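Local coordinates for Cys-Gly metallodipeptidase DUG1 (Saccharomyces cerevisiae, PDB 4G1P), which hydrolyses dipeptides, with high specificity for Cys-Gly, as a metallopeptidase and serves as the catalytic component of the glutathione-degrading complex, at residues N219-I224 and T381-D386; I262-I267 and S360-H365; M249-S254 and A368-L373; T349-D354 and G387-S392. All coordinates share one frame; numbering follows the deposited sequence.

How the contacts relate
Contact 1 is the strand pairing within the lid sheet, and it alone is joined by direct hydrogen bonds between its segments; half of its touching residues are buried. Contacts 2 and 3 both use helix 355-371, which lies on that sheet: contact 2 sets a turn against it through apolar groups and a water, and contact 3, a surface contact, sets helix 244-252 against its end. They meet where His365 reaches Ser254. Contact 4 follows strand 378-391 toward the catalytic side, where one tyrosine ring lies on a turn. Thr381 and Tyr221 of contact 1 pack on Val362 of contact 2. Contacts 1 and 3 both touch the second subunit, whereas contacts 2 and 4 do not.

Contact 1. Residues N219-I224 and T381-D386; sequences NYYQTI and TELIHD
A classic beta bulge in an antiparallel strand pair of the mixed lid-domain sheet is formed where Ile384 and His385 both face Tyr220. The evidence is the register: Tyr221 pairs with Leu383, but Tyr220 pairs with His385. Tyr220 O accepts Ile384 N at 2.6 Å, with His385 N only weakly bound to the same oxygen, while Tyr220 N donates to His385 O at 2.8 Å. The near-helical psi of Ile384 (-49°), as at the first bulge position, lets both residues face Tyr220; CD1 of Ile384 lies 3.6 Å from CD1 of Tyr220. Beyond the bulge, Gln222 and Glu382 exchange two regular backbone bonds.

On the face carrying Tyr220, CB of that residue sits over the His385 ring, 3.9 Å from its centroid and 14° off the normal, a CH-pi contact. His385 lines the pocket of the bound cysteine, so the bulge lies directly beside the substrate-binding region; Tyr220 OH is bound to Lys334 O of the second subunit. On the face carrying Tyr221, CD1 of Leu383 touches CE1 of Tyr221 at 3.5 Å, and Tyr221 OH bonds to Thr359 of helix 355-371.

Gln222 and Glu382 run side by side, both extended beyond CG. Arg380 makes a salt bridge with Glu382 OE1, while Gln222 NE2 meets OE2 of Glu382 at 2.6 Å, from 36° above the carboxylate plane.

Contact 2. Residues I262-I267 and S360-H365; sequences ILIDGI and SLVQKH
Ile264 lies against one face of the His365 ring: CG1 is 3.9 Å from the ring centroid and 15° off its normal, a CH-pi contact displaced toward the rim. The two side chains cross at about a right angle. The CB of His365 already points at the loop, and chi1 (171°) sets CG anti to the backbone N. Ile264 branches further, CD1 reaching CG2 of Val362 at 3.8 Å and CG2 lying by the carbonyl oxygen of Leu361. Leu361 covers the next part of the loop, with CD1 3.5 Å from Gly266 C and CD2 beside Asp265 O.

Polar contact between the segments is made through water 1, which lies in the plane of the His365 ring at its edge, 3.1 Å from ND1, and accepts Asp265 N at 3.0 Å. The other ring nitrogen, NE2, is hydrogen-bonded to Ser254 OG, so both nitrogens have partners, which would restrain the ring's rotation. Behind the loop, Ile264 rests on Leu255 and Leu319, and Val362 on Phe345 and Ile347 of the sheet.

Residues 264-267 form a type II beta turn, with Gly266 in its third position at positive phi (106°), set against helix 355-371 of the lid domain.

Contact 3. Residues M249-S254 and A368-L373; sequences MQVLGS and AKFKSL
Phe370 presents the edge of its ring to Val251: CG2 of the valine lies near the ring plane, and it also touches the base of the side chain, 4.0 Å from Phe370 CB. The two side chains cross obliquely. Phe370 CG is anti to its backbone N, and the far end of the ring leads away from residues 249-254, so the base of the phenylalanine and not its ring face makes most of this contact. Asp247, an earlier residue of helix 244-252, also touches Phe370, as do Ser375 and Asn377.

The second flat group, the amide of Gln250, reaches Leu373 with OE1, which lies 3.5 Å from CD1 and 3.6 Å from CD2. The oxygen therefore meets both methyl groups of the leucine in van der Waals contact, with Gln250 CB close to CD1 as well.

On the Ser254 side of these pairs lies the aliphatic part of Lys369. Its chain bends at chi2 (58°), which turns CD out of the extended line, and the methylenes touch the helix end: CG is 3.9 Å from Val251 CA and 3.7 Å from Ser254 OG, while CE lies 3.7 Å from Gln250 O. Ser254 OG, which also meets His365 of helix 355-371, donates to Val251 O at 2.6 Å, and Ser254 N is bound to the same carbonyl, so two donors from one residue hold the oxygen at the end of helix 244-252. Ser372 repeats the hydroxyl bond, OG to Lys369 O, at the end of helix 355-371.

The contact thus joins the C-terminal ends of two lid-domain helices. Val251 also packs on Thr223 of the sheet strand 210-226, while Met249, Gln250, Leu252 and Leu373 touch the second subunit.

Contact 4. Residues T349-D354 and G387-S392; sequences TVPDMD and GAYWVS
Val350 O accepts Met353 N at 2.8 Å and, on the same turn, lies over one face of the Tyr389 ring, 3.3 Å from CE2. The turn has a cis peptide between Pro351 and Asp352. The ring is laid flat on this backbone: Pro351 N stands 3.7 Å above its centre, and Pro351 CD is 4.2 Å from its centroid, 23° off the normal, a CH-pi contact. Pro351 CB continues the cover at 3.7 Å from Tyr389 CE1. Pro351 CG touches Val391 CG2 at 3.9 Å.

The CB of Tyr389 points at the turn, and CG stands between the backbone N and the carbonyl carbon (chi1 59°). Two oxygens, Thr349 OG1 and Met353 O, lie in the ring plane at its edge. The phenol OH is joined through water 2, 3.0 Å away, to Asp352 OD1, also at 3.0 Å, with the water donating to the carboxylate.

At the base of the contact strand 210-226 runs between strands 340-349 and 378-391, with backbone bonds from Thr349 to Gly217 and from Gly387 to Cys218 of the cysteine pocket. The chemistry is that of a ring recognised by backbone: a peptide plane and proline cover a face, and oxygens sit at C-H edges that probably carry slight positive charge, while the hydroxyl is held indirectly by water.

Contact 1. Residues N219-I224 and T381-D386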
# COMPACT_ATOMS: atom_id res chain seq x y z
N ASN A 219 4.00 -8.74 19.59
CA ASN A 219 2.67 -8.15 19.67
C ASN A 219 2.45 -7.27 18.45
O ASN A 219 3.20 -6.31 18.22
CB ASN A 219 2.50 -7.36 20.97
CG ASN A 219 2.22 -8.25 22.17
OD1 ASN A 219 2.60 -9.42 22.18
ND2 ASN A 219 1.54 -7.71 23.17
N TYR A 220 1.46 -7.60 17.65
CA TYR A 220 1.26 -6.88 16.40
C TYR A 220 0.04 -5.98 16.52
O TYR A 220 -1.07 -6.44 16.81
CB TYR A 220 1.12 -7.85 15.23
CG TYR A 220 1.48 -7.25 13.90
CD1 TYR A 220 0.63 -6.35 13.27
CD2 TYR A 220 2.66 -7.58 13.27
CE1 TYR A 220 0.96 -5.80 12.04
CE2 TYR A 220 3.00 -7.04 12.05
CZ TYR A 220 2.14 -6.14 11.43
OH TYR A 220 2.45 -5.60 10.21
N TYR A 221 0.26 -4.69 16.29
CA TYR A 221 -0.79 -3.68 16.46
C TYR A 221 -1.15 -2.96 15.17
O TYR A 221 -0.34 -2.84 14.24
CB TYR A 221 -0.39 -2.65 17.53
CG TYR A 221 -0.13 -3.25 18.88
CD1 TYR A 221 -1.18 -3.58 19.73
CD2 TYR A 221 1.16 -3.51 19.31
CE1 TYR A 221 -0.95 -4.14 20.96
CE2 TYR A 221 1.40 -4.07 20.55
CZ TYR A 221 0.35 -4.39 21.37
OH TYR A 221 0.58 -4.95 22.61
N GLN A 222 -2.39 -2.47 15.13
CA GLN A 222 -2.79 -1.54 14.09
C GLN A 222 -3.47 -0.34 14.73
O GLN A 222 -4.38 -0.49 15.56
CB GLN A 222 -3.70 -2.20 13.04
CG GLN A 222 -5.03 -2.71 13.56
CD GLN A 222 -5.87 -3.35 12.48
OE1 GLN A 222 -5.44 -3.48 11.33
NE2 GLN A 222 -7.09 -3.74 12.83
N THR A 223 -3.00 0.85 14.38
CA THR A 223 -3.66 2.08 14.83
C THR A 223 -4.60 2.56 13.74
O THR A 223 -4.17 2.81 12.61
CB THR A 223 -2.64 3.18 15.18
OG1 THR A 223 -1.98 2.84 16.41
CG2 THR A 223 -3.33 4.52 15.37
N ILE A 224 -5.89 2.67 14.07
CA ILE A 224 -6.91 3.03 13.09
C ILE A 224 -7.41 4.46 13.25
O ILE A 224 -7.91 4.83 14.31
CB ILE A 224 -8.11 2.08 13.15
CG1 ILE A 224 -7.63 0.64 13.37
CG2 ILE A 224 -8.93 2.20 11.89
CD1 ILE A 224 -8.76 -0.37 13.54
N THR A 381 -6.41 2.06 18.78
CA THR A 381 -5.34 1.13 18.49
C THR A 381 -5.71 -0.26 18.98
O THR A 381 -6.12 -0.44 20.12
CB THR A 381 -4.02 1.61 19.10
OG1 THR A 381 -3.56 2.75 18.35
CG2 THR A 381 -2.94 0.54 19.04
N GLU A 382 -5.58 -1.24 18.11
CA GLU A 382 -5.96 -2.58 18.49
C GLU A 382 -4.89 -3.63 18.20
O GLU A 382 -4.03 -3.45 17.33
CB GLU A 382 -7.30 -2.96 17.89
CG GLU A 382 -7.26 -3.47 16.48
CD GLU A 382 -8.65 -3.54 15.87
OE1 GLU A 382 -9.58 -3.01 16.50
OE2 GLU A 382 -8.80 -4.12 14.77
N LEU A 383 -4.95 -4.71 18.95
CA LEU A 383 -3.98 -5.77 18.83
C LEU A 383 -4.45 -6.69 17.71
O LEU A 383 -5.62 -7.05 17.65
CB LEU A 383 -3.88 -6.52 20.17
CG LEU A 383 -3.06 -7.81 20.25
CD1 LEU A 383 -1.58 -7.51 20.24
CD2 LEU A 383 -3.44 -8.62 21.48
N ILE A 384 -3.55 -7.06 16.81
CA ILE A 384 -3.92 -8.01 15.77
C ILE A 384 -3.61 -9.44 16.19
O ILE A 384 -4.45 -10.32 16.07
CB ILE A 384 -3.25 -7.71 14.43
CG1 ILE A 384 -3.65 -6.32 13.94
CG2 ILE A 384 -3.61 -8.81 13.45
CD1 ILE A 384 -2.91 -5.84 12.71
N HIS A 385 -2.39 -9.67 16.68
CA HIS A 385 -2.05 -10.95 17.28
C HIS A 385 -0.92 -10.81 18.29
O HIS A 385 -0.12 -9.86 18.23
CB HIS A 385 -1.72 -12.01 16.22
CG HIS A 385 -0.43 -11.80 15.49
ND1 HIS A 385 -0.37 -11.68 14.12
CD2 HIS A 385 0.85 -11.74 15.94
CE1 HIS A 385 0.90 -11.52 13.75
NE2 HIS A 385 1.65 -11.55 14.83
N ASP A 386 -0.86 -11.75 19.24
CA ASP A 386 0.23 -11.79 20.20
C ASP A 386 0.80 -13.20 20.30
O ASP A 386 0.10 -14.18 20.08
CB ASP A 386 -0.19 -11.23 21.57
CG ASP A 386 -1.25 -12.08 22.27
OD1 ASP A 386 -1.78 -13.07 21.70
OD2 ASP A 386 -1.57 -11.75 23.43

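Contact 2. Residues I262-I267 and S360-H365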
# COMPACT_ATOMS: atom_id res chain seq x y z
N ILE A 262 12.37 2.60 21.99
CA ILE A 262 10.92 2.63 22.09
C ILE A 262 10.52 3.76 23.03
O ILE A 262 11.14 3.95 24.07
CB ILE A 262 10.38 1.28 22.57
CG1 ILE A 262 10.89 0.18 21.63
CG2 ILE A 262 8.87 1.28 22.64
CD1 ILE A 262 10.36 -1.20 21.96
N LEU A 263 9.50 4.52 22.66
CA LEU A 263 9.15 5.74 23.37
C LEU A 263 7.87 5.59 24.16
O LEU A 263 7.33 6.57 24.65
CB LEU A 263 9.02 6.91 22.40
CG LEU A 263 10.30 7.10 21.60
CD1 LEU A 263 10.15 8.22 20.62
CD2 LEU A 263 11.46 7.35 22.53
N ILE A 264 7.39 4.38 24.28
CA ILE A 264 6.16 4.16 25.00
C ILE A 264 6.45 4.01 26.49
O ILE A 264 7.24 3.16 26.87
CB ILE A 264 5.45 2.92 24.48
CG1 ILE A 264 4.95 3.19 23.05
CG2 ILE A 264 4.32 2.52 25.40
CD1 ILE A 264 4.41 1.97 22.36
N ASP A 265 5.82 4.84 27.31
CA ASP A 265 6.02 4.75 28.76
C ASP A 265 5.61 3.39 29.31
O ASP A 265 4.58 2.84 28.93
CB ASP A 265 5.22 5.83 29.50
CG ASP A 265 5.90 7.18 29.48
OD1 ASP A 265 7.13 7.22 29.25
OD2 ASP A 265 5.20 8.21 29.70
N GLY A 266 6.42 2.87 30.22
CA GLY A 266 6.02 1.69 30.96
C GLY A 266 6.72 0.42 30.56
O GLY A 266 6.72 -0.53 31.32
N ILE A 267 7.33 0.41 29.38
CA ILE A 267 7.88 -0.84 28.85
C ILE A 267 9.20 -1.23 29.52
O ILE A 267 9.36 -2.38 29.96
CB ILE A 267 8.06 -0.80 27.34
CG1 ILE A 267 6.73 -0.47 26.66
CG2 ILE A 267 8.56 -2.15 26.83
CD1 ILE A 267 6.76 -0.67 25.17
N SER A 360 -2.01 -2.35 27.02
CA SER A 360 -2.57 -1.19 27.68
C SER A 360 -1.64 -0.01 27.50
O SER A 360 -2.08 1.09 27.18
CB SER A 360 -2.79 -1.45 29.16
OG SER A 360 -3.85 -2.36 29.34
N LEU A 361 -0.35 -0.24 27.71
CA LEU A 361 0.61 0.85 27.62
C LEU A 361 0.59 1.43 26.22
O LEU A 361 0.70 2.64 26.05
CB LEU A 361 2.01 0.37 27.97
CG LEU A 361 2.21 0.01 29.44
CD1 LEU A 361 3.53 -0.76 29.62
CD2 LEU A 361 2.15 1.26 30.33
N VAL A 362 0.45 0.55 25.23
CA VAL A 362 0.48 0.94 23.83
C VAL A 362 -0.75 1.77 23.49
O VAL A 362 -0.64 2.80 22.84
CB VAL A 362 0.59 -0.30 22.92
CG1 VAL A 362 0.21 0.05 21.50
CG2 VAL A 362 2.00 -0.87 22.98
N GLN A 363 -1.91 1.32 23.94
CA GLN A 363 -3.15 2.05 23.77
C GLN A 363 -3.13 3.40 24.48
O GLN A 363 -3.52 4.44 23.92
CB GLN A 363 -4.31 1.22 24.30
CG GLN A 363 -4.72 0.11 23.36
CD GLN A 363 -5.65 -0.87 24.03
OE1 GLN A 363 -5.77 -0.89 25.25
NE2 GLN A 363 -6.31 -1.70 23.23
N LYS A 364 -2.68 3.38 25.73
CA LYS A 364 -2.57 4.61 26.50
C LYS A 364 -1.72 5.63 25.76
O LYS A 364 -2.09 6.80 25.65
CB LYS A 364 -2.01 4.32 27.90
CG LYS A 364 -1.70 5.54 28.76
CD LYS A 364 -1.43 5.14 30.22
CE LYS A 364 -0.52 6.13 30.94
NZ LYS A 364 -1.23 7.09 31.84
N HIS A 365 -0.59 5.19 25.22
CA HIS A 365 0.33 6.07 24.52
C HIS A 365 -0.29 6.63 23.25
O HIS A 365 -0.22 7.83 22.97
CB HIS A 365 1.61 5.32 24.19
CG HIS A 365 2.54 6.07 23.29
ND1 HIS A 365 3.66 6.72 23.75
CD2 HIS A 365 2.52 6.25 21.95
CE1 HIS A 365 4.29 7.29 22.73
NE2 HIS A 365 3.62 7.02 21.62
O HOH W 1 4.36 7.41 26.64

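Contact 3. Residues M249-S254 and A368-L373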
# COMPACT_ATOMS: atom_id res chain seq x y z
N MET A 249 0.81 10.02 10.82
CA MET A 249 2.26 10.19 10.81
C MET A 249 2.74 10.65 12.17
O MET A 249 3.83 10.29 12.62
CB MET A 249 2.68 11.18 9.73
CG MET A 249 2.25 10.77 8.33
SD MET A 249 2.90 9.18 7.78
CE MET A 249 1.63 8.00 8.25
N GLN A 250 1.92 11.44 12.85
CA GLN A 250 2.29 11.91 14.16
C GLN A 250 2.19 10.82 15.22
O GLN A 250 3.10 10.64 16.02
CB GLN A 250 1.50 13.17 14.51
CG GLN A 250 2.16 14.41 13.93
CD GLN A 250 1.20 15.53 13.60
OE1 GLN A 250 0.02 15.50 13.96
NE2 GLN A 250 1.70 16.55 12.90
N VAL A 251 1.10 10.06 15.21
CA VAL A 251 0.94 9.01 16.20
C VAL A 251 2.00 7.94 16.02
O VAL A 251 2.68 7.54 16.97
CB VAL A 251 -0.47 8.41 16.15
CG1 VAL A 251 -0.54 7.13 16.97
CG2 VAL A 251 -1.49 9.41 16.68
N LEU A 252 2.15 7.48 14.78
CA LEU A 252 3.11 6.44 14.45
C LEU A 252 4.52 6.91 14.71
O LEU A 252 5.37 6.14 15.15
CB LEU A 252 2.98 6.08 12.97
CG LEU A 252 2.50 4.68 12.59
CD1 LEU A 252 1.71 4.04 13.72
CD2 LEU A 252 1.69 4.75 11.31
N GLY A 253 4.77 8.19 14.46
CA GLY A 253 6.10 8.75 14.57
C GLY A 253 6.49 9.02 16.01
O GLY A 253 7.54 9.60 16.27
N SER A 254 5.67 8.58 16.95
CA SER A 254 5.89 8.87 18.35
C SER A 254 6.18 7.59 19.10
O SER A 254 6.27 7.60 20.33
CB SER A 254 4.65 9.53 18.95
OG SER A 254 3.64 8.56 19.19
N ALA A 368 -3.24 9.00 23.85
CA ALA A 368 -2.83 10.26 24.44
C ALA A 368 -2.18 11.14 23.39
O ALA A 368 -2.37 12.36 23.37
CB ALA A 368 -1.87 10.03 25.57
N LYS A 369 -1.40 10.51 22.52
CA LYS A 369 -0.72 11.25 21.49
C LYS A 369 -1.80 11.79 20.56
O LYS A 369 -1.81 12.98 20.24
CB LYS A 369 0.24 10.35 20.73
CG LYS A 369 0.95 11.04 19.58
CD LYS A 369 1.71 12.25 20.06
CE LYS A 369 2.44 12.90 18.91
NZ LYS A 369 3.29 14.01 19.36
N PHE A 370 -2.73 10.92 20.17
CA PHE A 370 -3.77 11.34 19.26
C PHE A 370 -4.58 12.48 19.83
O PHE A 370 -4.82 13.45 19.14
CB PHE A 370 -4.71 10.20 18.86
CG PHE A 370 -5.85 10.67 18.02
CD1 PHE A 370 -5.65 11.00 16.69
CD2 PHE A 370 -7.11 10.82 18.55
CE1 PHE A 370 -6.70 11.45 15.90
CE2 PHE A 370 -8.17 11.27 17.78
CZ PHE A 370 -7.97 11.58 16.45
N LYS A 371 -4.97 12.37 21.09
CA LYS A 371 -5.78 13.40 21.72
C LYS A 371 -5.06 14.75 21.76
O LYS A 371 -5.68 15.80 21.60
CB LYS A 371 -6.19 12.99 23.13
CG LYS A 371 -7.04 14.02 23.85
CD LYS A 371 -7.18 13.67 25.32
CE LYS A 371 -7.88 14.76 26.10
NZ LYS A 371 -7.79 14.52 27.57
N SER A 372 -3.75 14.70 21.93
CA SER A 372 -2.95 15.92 21.95
C SER A 372 -2.84 16.57 20.57
O SER A 372 -2.18 17.60 20.41
CB SER A 372 -1.54 15.62 22.44
OG SER A 372 -0.76 15.09 21.40
N LEU A 373 -3.44 15.95 19.56
CA LEU A 373 -3.39 16.50 18.22
C LEU A 373 -4.49 17.52 18.02
O LEU A 373 -4.39 18.37 17.14
CB LEU A 373 -3.53 15.40 17.19
CG LEU A 373 -2.39 14.41 17.13
CD1 LEU A 373 -2.42 13.74 15.77
CD2 LEU A 373 -1.08 15.11 17.35

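Contact 4. Residues T349-D354 and G387-S392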
# COMPACT_ATOMS: atom_id res chain seq x y z
N THR A 349 8.68 -8.82 22.17
CA THR A 349 8.70 -8.85 23.63
C THR A 349 9.81 -9.73 24.20
O THR A 349 10.24 -10.71 23.59
CB THR A 349 7.35 -9.29 24.19
OG1 THR A 349 7.13 -10.65 23.85
CG2 THR A 349 6.24 -8.45 23.58
N VAL A 350 10.28 -9.35 25.38
CA VAL A 350 11.31 -10.09 26.09
C VAL A 350 10.83 -10.27 27.52
O VAL A 350 9.83 -9.66 27.91
CB VAL A 350 12.60 -9.29 26.12
CG1 VAL A 350 13.12 -9.05 24.70
CG2 VAL A 350 12.38 -7.98 26.86
N PRO A 351 11.52 -11.11 28.30
CA PRO A 351 11.16 -11.09 29.73
C PRO A 351 11.58 -9.75 30.36
O PRO A 351 12.61 -9.19 29.99
CB PRO A 351 11.97 -12.25 30.30
CG PRO A 351 13.11 -12.43 29.34
CD PRO A 351 12.54 -12.13 28.00
N ASP A 352 10.77 -9.24 31.28
CA ASP A 352 9.55 -9.90 31.71
C ASP A 352 8.32 -9.11 31.28
O ASP A 352 7.52 -8.73 32.13
CB ASP A 352 9.53 -10.05 33.23
CG ASP A 352 10.89 -10.45 33.81
OD1 ASP A 352 11.48 -11.45 33.35
OD2 ASP A 352 11.38 -9.74 34.71
N MET A 353 8.16 -8.87 29.98
CA MET A 353 7.04 -8.07 29.50
C MET A 353 5.71 -8.85 29.50
O MET A 353 5.63 -9.92 28.91
CB MET A 353 7.34 -7.54 28.10
CG MET A 353 8.52 -6.60 28.07
SD MET A 353 9.15 -6.27 26.41
CE MET A 353 7.71 -5.49 25.67
N ASP A 354 4.70 -8.31 30.16
CA ASP A 354 3.37 -8.93 30.14
C ASP A 354 2.59 -8.45 28.91
O ASP A 354 2.54 -7.25 28.64
CB ASP A 354 2.59 -8.61 31.42
CG ASP A 354 1.17 -9.16 31.41
OD1 ASP A 354 0.97 -10.35 31.07
OD2 ASP A 354 0.23 -8.41 31.73
N GLY A 387 2.09 -13.28 20.59
CA GLY A 387 2.79 -14.55 20.73
C GLY A 387 3.82 -14.38 21.82
O GLY A 387 4.49 -13.35 21.87
N ALA A 388 3.95 -15.37 22.70
CA ALA A 388 4.75 -15.23 23.90
C ALA A 388 6.23 -15.34 23.63
O ALA A 388 6.65 -16.00 22.69
CB ALA A 388 4.35 -16.24 24.93
N TYR A 389 7.03 -14.67 24.46
CA TYR A 389 8.46 -14.91 24.46
C TYR A 389 8.76 -16.22 25.19
O TYR A 389 7.89 -16.77 25.87
CB TYR A 389 9.21 -13.75 25.10
CG TYR A 389 8.83 -13.46 26.53
CD1 TYR A 389 9.34 -14.22 27.58
CD2 TYR A 389 8.00 -12.39 26.85
CE1 TYR A 389 9.01 -13.96 28.88
CE2 TYR A 389 7.67 -12.11 28.16
CZ TYR A 389 8.18 -12.90 29.16
OH TYR A 389 7.85 -12.64 30.47
N TRP A 390 9.98 -16.72 25.05
CA TRP A 390 10.31 -18.00 25.66
C TRP A 390 11.78 -18.04 25.97
O TRP A 390 12.60 -17.64 25.14
CB TRP A 390 9.92 -19.14 24.72
CG TRP A 390 10.40 -20.50 25.12
CD1 TRP A 390 9.84 -21.33 26.06
CD2 TRP A 390 11.52 -21.22 24.58
NE1 TRP A 390 10.55 -22.52 26.14
CE2 TRP A 390 11.58 -22.47 25.24
CE3 TRP A 390 12.48 -20.93 23.60
CZ2 TRP A 390 12.57 -23.43 24.96
CZ3 TRP A 390 13.46 -21.87 23.32
CH2 TRP A 390 13.49 -23.11 24.00
N VAL A 391 12.12 -18.48 27.17
CA VAL A 391 13.51 -18.61 27.55
C VAL A 391 13.66 -19.93 28.28
O VAL A 391 12.85 -20.28 29.13
CB VAL A 391 14.01 -17.48 28.47
CG1 VAL A 391 15.52 -17.46 28.50
CG2 VAL A 391 13.51 -16.13 28.04
N SER A 392 14.71 -20.67 27.93
CA SER A 392 14.96 -21.93 28.59
C SER A 392 16.43 -22.08 28.89
O SER A 392 17.27 -21.37 28.34
CB SER A 392 14.50 -23.08 27.72
OG SER A 392 15.33 -24.20 27.94
O HOH W 2 9.41 -13.59 32.79